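Local coordinates for protein transcriptional regulator (Pyrococcus horikoshii, PDB 1UDD) that is of unknown function but belongs to the TENA/THI-4/PQQC family of all-helical proteins and assembles from four copies of its chain, at residues A[105-110]-A[208-213]; A[47-52]-A[202-207]. One frame throughout, in Å; residues are numbered along the deposited sequence.

Overall arrangement
Both contacts are made by the last long helix, 190-213: contact 2 uses 202-207 and contact 1 the following turns, 208-213. Their other halves lie on different elements, 47-52 on helix 36-63 and 105-110 at the start of helix 108-123. Along the chain the order is 47-52, 105-110, 202-207, 208-213, so the two pairings interlock. Their centres are about 8 Å apart, and they touch: N110 OD1 and N48 ND2 are 2.8 Å apart in a probable hydrogen bond, N110 packs on F207, and V109 on A206. Three helices distant in sequence are thereby joined in one all-helical bundle, with a second subunit touching both contacts.

Contact 1 (A[105-110]-A[208-213]); sequences EPTLVN and WEMAWR
T107 OG1 is approached by two groups: the sulfur of M210, at 3.2 Å from SD to OG1, and the amide of N110, whose N lies 3.3 Å from OG1 in a long, weak hydrogen bond, fairly straight at 157°. The second is a capping bond: T107 is the N-cap residue of helix 108-123, and its hydroxyl oxygen accepts an N-H of the first turn. OG1 stands between the backbone N and the carbonyl carbon (chi1 55°), a position from which it can reach that amide and also face the end of helix 190-213. M210 comes from the opposite segment, its chain bent at chi2 (93°), and passes obliquely across the threonine. Its SD also lies against the methyl, 3.6 Å from T107 CG2, and its CE is 3.6 Å from T107 OG1, making this a mixed polar and apolar meeting. In the first turn of the helix, V109 adds a looser apolar touch, with CB 4.2 Å from M210 CG. F41 and Q45 of helix 36-63 also pack on M210, and the amide of Q45 braces the loop, bonded through OE1 to T107 N and through NE2 to E105 O. On the final turn of helix 190-213, R213 NE is 3.1 Å from E209 OE2, a salt bridge of charges alone because the oxygen lies well out of the guanidinium plane.

Contact 2 (A[47-52]-A[202-207]); sequences FNYLVG and KFELAF
Y49 reaches helix 190-213 with its hydroxyl, giving OH to E204 OE2 in a hydrogen bond of 2.7 Å. The acceptor uses its syn lone pair, on the side of OE1, and the planes of ring and carboxylate are turned 46° apart. The first bond of the E204 side chain points to one side of the partner segment, and the bend at chi2 (-58°) brings the carboxylate nearer to the tyrosine. OE2 has a second partner in Y113 OH of helix 108-123, so one carboxylate oxygen links two tyrosines from separate helices.

The aromatic part is a T-shaped pair. The edge of Y49 points at the face of F207, with centroids 5.2 Å apart and planes at 80°. A single edge atom does the touching: Y49 CD1 lies 3.6 Å from F207 CZ and 3.8 Å from F207 CE2. Both rings leave their helices with CG anti to the backbone N, and together they span backbones that stay well apart, the nearest CA atoms, of Y49 and F207, being 10.2 Å from each other.

The contact is buried, and further helices close round it. C136 of helix 126-146 packs on both Y49 and E204, S139 and Y140 of the same helix on E204, I20 of helix 14-21 also on E204, and M114 of helix 108-123 on Y49.

Contact 1 (A[105-110]-A[208-213])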
# COMPACT_ATOMS: atom_id res chain seq x y z
N GLU A 105 -17.17 19.28 -6.59
CA GLU A 105 -17.23 18.40 -5.42
C GLU A 105 -17.78 17.05 -5.87
O GLU A 105 -18.87 16.98 -6.42
CB GLU A 105 -18.15 18.99 -4.36
CG GLU A 105 -18.57 17.97 -3.30
CD GLU A 105 -19.75 18.41 -2.45
OE1 GLU A 105 -20.73 18.95 -3.01
OE2 GLU A 105 -19.71 18.21 -1.21
N PRO A 106 -17.02 15.96 -5.66
CA PRO A 106 -17.51 14.64 -6.08
C PRO A 106 -18.61 14.15 -5.14
O PRO A 106 -18.50 14.29 -3.93
CB PRO A 106 -16.26 13.76 -5.99
CG PRO A 106 -15.12 14.75 -6.09
CD PRO A 106 -15.61 15.88 -5.25
N THR A 107 -19.68 13.59 -5.69
CA THR A 107 -20.75 13.08 -4.84
C THR A 107 -20.15 11.96 -3.99
O THR A 107 -19.05 11.49 -4.26
CB THR A 107 -21.91 12.49 -5.66
OG1 THR A 107 -21.40 11.49 -6.56
CG2 THR A 107 -22.61 13.59 -6.46
N LEU A 108 -20.89 11.53 -2.97
CA LEU A 108 -20.44 10.46 -2.10
C LEU A 108 -20.23 9.20 -2.94
O LEU A 108 -19.21 8.52 -2.81
CB LEU A 108 -21.49 10.23 -1.01
CG LEU A 108 -21.21 9.31 0.18
CD1 LEU A 108 -21.49 7.89 -0.19
CD2 LEU A 108 -19.78 9.49 0.64
N VAL A 109 -21.19 8.90 -3.81
CA VAL A 109 -21.12 7.72 -4.69
C VAL A 109 -19.83 7.69 -5.50
O VAL A 109 -19.17 6.65 -5.60
CB VAL A 109 -22.33 7.68 -5.67
CG1 VAL A 109 -22.19 6.51 -6.64
CG2 VAL A 109 -23.61 7.55 -4.90
N ASN A 110 -19.46 8.84 -6.05
CA ASN A 110 -18.24 8.98 -6.84
C ASN A 110 -17.02 8.60 -6.00
O ASN A 110 -16.25 7.71 -6.36
CB ASN A 110 -18.10 10.43 -7.29
CG ASN A 110 -17.09 10.60 -8.40
OD1 ASN A 110 -16.11 9.86 -8.49
ND2 ASN A 110 -17.32 11.59 -9.26
N TRP A 208 -24.69 6.16 -12.52
CA TRP A 208 -25.63 6.72 -13.47
C TRP A 208 -26.77 7.35 -12.69
O TRP A 208 -27.24 8.43 -13.02
CB TRP A 208 -26.16 5.64 -14.42
CG TRP A 208 -25.11 5.11 -15.35
CD1 TRP A 208 -24.63 3.84 -15.40
CD2 TRP A 208 -24.40 5.86 -16.35
NE1 TRP A 208 -23.67 3.74 -16.38
CE2 TRP A 208 -23.51 4.96 -16.98
CE3 TRP A 208 -24.45 7.19 -16.78
CZ2 TRP A 208 -22.66 5.35 -18.02
CZ3 TRP A 208 -23.60 7.59 -17.82
CH2 TRP A 208 -22.72 6.67 -18.43
N GLU A 209 -27.20 6.66 -11.64
CA GLU A 209 -28.29 7.13 -10.82
C GLU A 209 -28.00 8.49 -10.20
O GLU A 209 -28.86 9.36 -10.19
CB GLU A 209 -28.59 6.11 -9.72
CG GLU A 209 -29.80 6.45 -8.84
CD GLU A 209 -31.07 6.71 -9.65
OE1 GLU A 209 -31.31 5.96 -10.62
OE2 GLU A 209 -31.83 7.64 -9.29
N MET A 210 -26.80 8.67 -9.68
CA MET A 210 -26.47 9.95 -9.07
C MET A 210 -26.31 11.02 -10.14
O MET A 210 -26.51 12.21 -9.87
CB MET A 210 -25.20 9.83 -8.22
CG MET A 210 -23.93 9.74 -8.99
SD MET A 210 -23.20 11.34 -9.24
CE MET A 210 -21.68 10.81 -10.11
N ALA A 211 -25.93 10.61 -11.34
CA ALA A 211 -25.79 11.56 -12.44
C ALA A 211 -27.20 11.98 -12.84
O ALA A 211 -27.43 13.11 -13.27
CB ALA A 211 -25.08 10.91 -13.61
N TRP A 212 -28.15 11.07 -12.70
CA TRP A 212 -29.54 11.33 -13.04
C TRP A 212 -30.16 12.24 -11.99
O TRP A 212 -30.91 13.16 -12.32
CB TRP A 212 -30.32 10.01 -13.12
CG TRP A 212 -31.77 10.17 -13.47
CD1 TRP A 212 -32.84 9.96 -12.65
CD2 TRP A 212 -32.30 10.60 -14.73
NE1 TRP A 212 -34.01 10.24 -13.32
CE2 TRP A 212 -33.71 10.64 -14.60
CE3 TRP A 212 -31.73 10.97 -15.96
CZ2 TRP A 212 -34.55 11.02 -15.65
CZ3 TRP A 212 -32.57 11.35 -17.01
CH2 TRP A 212 -33.97 11.37 -16.84
N ARG A 213 -29.84 11.99 -10.72
CA ARG A 213 -30.35 12.79 -9.62
C ARG A 213 -29.64 14.13 -9.48
O ARG A 213 -30.18 15.06 -8.90
CB ARG A 213 -30.23 12.01 -8.32
CG ARG A 213 -31.18 10.83 -8.23
CD ARG A 213 -31.05 10.15 -6.89
NE ARG A 213 -32.14 9.20 -6.65
CZ ARG A 213 -33.42 9.52 -6.63
NH1 ARG A 213 -33.80 10.78 -6.84
NH2 ARG A 213 -34.34 8.60 -6.39

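Contact 2 (A[47-52]-A[202-207])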
# COMPACT_ATOMS: atom_id res chain seq x y z
N PHE A 47 -14.12 13.86 -13.71
CA PHE A 47 -12.72 14.14 -13.39
C PHE A 47 -12.24 13.19 -12.29
O PHE A 47 -11.22 12.51 -12.43
CB PHE A 47 -12.53 15.57 -12.90
CG PHE A 47 -11.12 15.89 -12.56
CD1 PHE A 47 -10.15 15.95 -13.56
CD2 PHE A 47 -10.74 16.09 -11.23
CE1 PHE A 47 -8.81 16.21 -13.24
CE2 PHE A 47 -9.40 16.36 -10.90
CZ PHE A 47 -8.44 16.42 -11.91
N ASN A 48 -12.99 13.16 -11.20
CA ASN A 48 -12.65 12.32 -10.07
C ASN A 48 -12.56 10.85 -10.48
O ASN A 48 -11.80 10.08 -9.89
CB ASN A 48 -13.69 12.48 -8.97
CG ASN A 48 -13.21 11.92 -7.66
OD1 ASN A 48 -12.20 12.38 -7.12
ND2 ASN A 48 -13.91 10.91 -7.14
N TYR A 49 -13.35 10.47 -11.47
CA TYR A 49 -13.38 9.11 -11.98
C TYR A 49 -12.08 8.87 -12.75
O TYR A 49 -11.43 7.84 -12.60
CB TYR A 49 -14.60 8.94 -12.90
CG TYR A 49 -14.98 7.51 -13.26
CD1 TYR A 49 -16.33 7.14 -13.34
CD2 TYR A 49 -14.02 6.56 -13.58
CE1 TYR A 49 -16.71 5.85 -13.73
CE2 TYR A 49 -14.38 5.26 -13.97
CZ TYR A 49 -15.73 4.92 -14.04
OH TYR A 49 -16.10 3.66 -14.46
N LEU A 50 -11.71 9.86 -13.56
CA LEU A 50 -10.50 9.82 -14.38
C LEU A 50 -9.27 9.66 -13.48
O LEU A 50 -8.40 8.82 -13.73
CB LEU A 50 -10.43 11.11 -15.19
CG LEU A 50 -9.27 11.41 -16.13
CD1 LEU A 50 -9.56 12.72 -16.86
CD2 LEU A 50 -7.96 11.52 -15.36
N VAL A 51 -9.21 10.48 -12.43
CA VAL A 51 -8.11 10.42 -11.49
C VAL A 51 -8.14 9.09 -10.72
O VAL A 51 -7.13 8.40 -10.60
CB VAL A 51 -8.17 11.63 -10.48
CG1 VAL A 51 -7.09 11.48 -9.41
CG2 VAL A 51 -7.97 12.94 -11.23
N GLY A 52 -9.32 8.71 -10.22
CA GLY A 52 -9.44 7.47 -9.45
C GLY A 52 -9.06 6.22 -10.23
O GLY A 52 -8.44 5.30 -9.68
N LYS A 202 -22.60 -2.65 -9.28
CA LYS A 202 -23.56 -1.85 -8.51
C LYS A 202 -23.13 -0.39 -8.50
O LYS A 202 -23.95 0.51 -8.67
CB LYS A 202 -23.68 -2.36 -7.08
CG LYS A 202 -24.38 -3.70 -6.96
CD LYS A 202 -24.67 -3.99 -5.52
CE LYS A 202 -25.40 -5.31 -5.34
NZ LYS A 202 -25.74 -5.51 -3.90
N PHE A 203 -21.83 -0.16 -8.32
CA PHE A 203 -21.33 1.22 -8.33
C PHE A 203 -21.61 1.88 -9.67
O PHE A 203 -21.97 3.05 -9.72
CB PHE A 203 -19.83 1.26 -8.07
CG PHE A 203 -19.47 1.22 -6.60
CD1 PHE A 203 -19.97 2.18 -5.72
CD2 PHE A 203 -18.59 0.26 -6.11
CE1 PHE A 203 -19.61 2.17 -4.37
CE2 PHE A 203 -18.21 0.25 -4.76
CZ PHE A 203 -18.72 1.20 -3.89
N GLU A 204 -21.45 1.14 -10.76
CA GLU A 204 -21.72 1.69 -12.08
C GLU A 204 -23.17 2.16 -12.18
O GLU A 204 -23.44 3.25 -12.68
CB GLU A 204 -21.46 0.63 -13.18
CG GLU A 204 -19.99 0.48 -13.59
CD GLU A 204 -19.37 1.78 -14.11
OE1 GLU A 204 -20.11 2.60 -14.70
OE2 GLU A 204 -18.15 1.98 -13.93
N LEU A 205 -24.09 1.33 -11.71
CA LEU A 205 -25.51 1.67 -11.74
C LEU A 205 -25.74 2.88 -10.85
O LEU A 205 -26.44 3.83 -11.24
CB LEU A 205 -26.34 0.47 -11.26
CG LEU A 205 -27.86 0.60 -11.21
CD1 LEU A 205 -28.39 1.19 -12.50
CD2 LEU A 205 -28.47 -0.77 -10.96
N ALA A 206 -25.12 2.86 -9.68
CA ALA A 206 -25.26 3.95 -8.72
C ALA A 206 -24.73 5.25 -9.32
O ALA A 206 -25.26 6.33 -9.06
CB ALA A 206 -24.50 3.62 -7.43
N PHE A 207 -23.66 5.13 -10.11
CA PHE A 207 -23.06 6.31 -10.71
C PHE A 207 -24.03 6.97 -11.69
O PHE A 207 -24.16 8.19 -11.72
CB PHE A 207 -21.77 5.93 -11.43
CG PHE A 207 -20.76 7.05 -11.50
CD1 PHE A 207 -19.90 7.30 -10.43
CD2 PHE A 207 -20.66 7.85 -12.65
CE1 PHE A 207 -18.93 8.32 -10.50
CE2 PHE A 207 -19.71 8.87 -12.73
CZ PHE A 207 -18.84 9.10 -11.65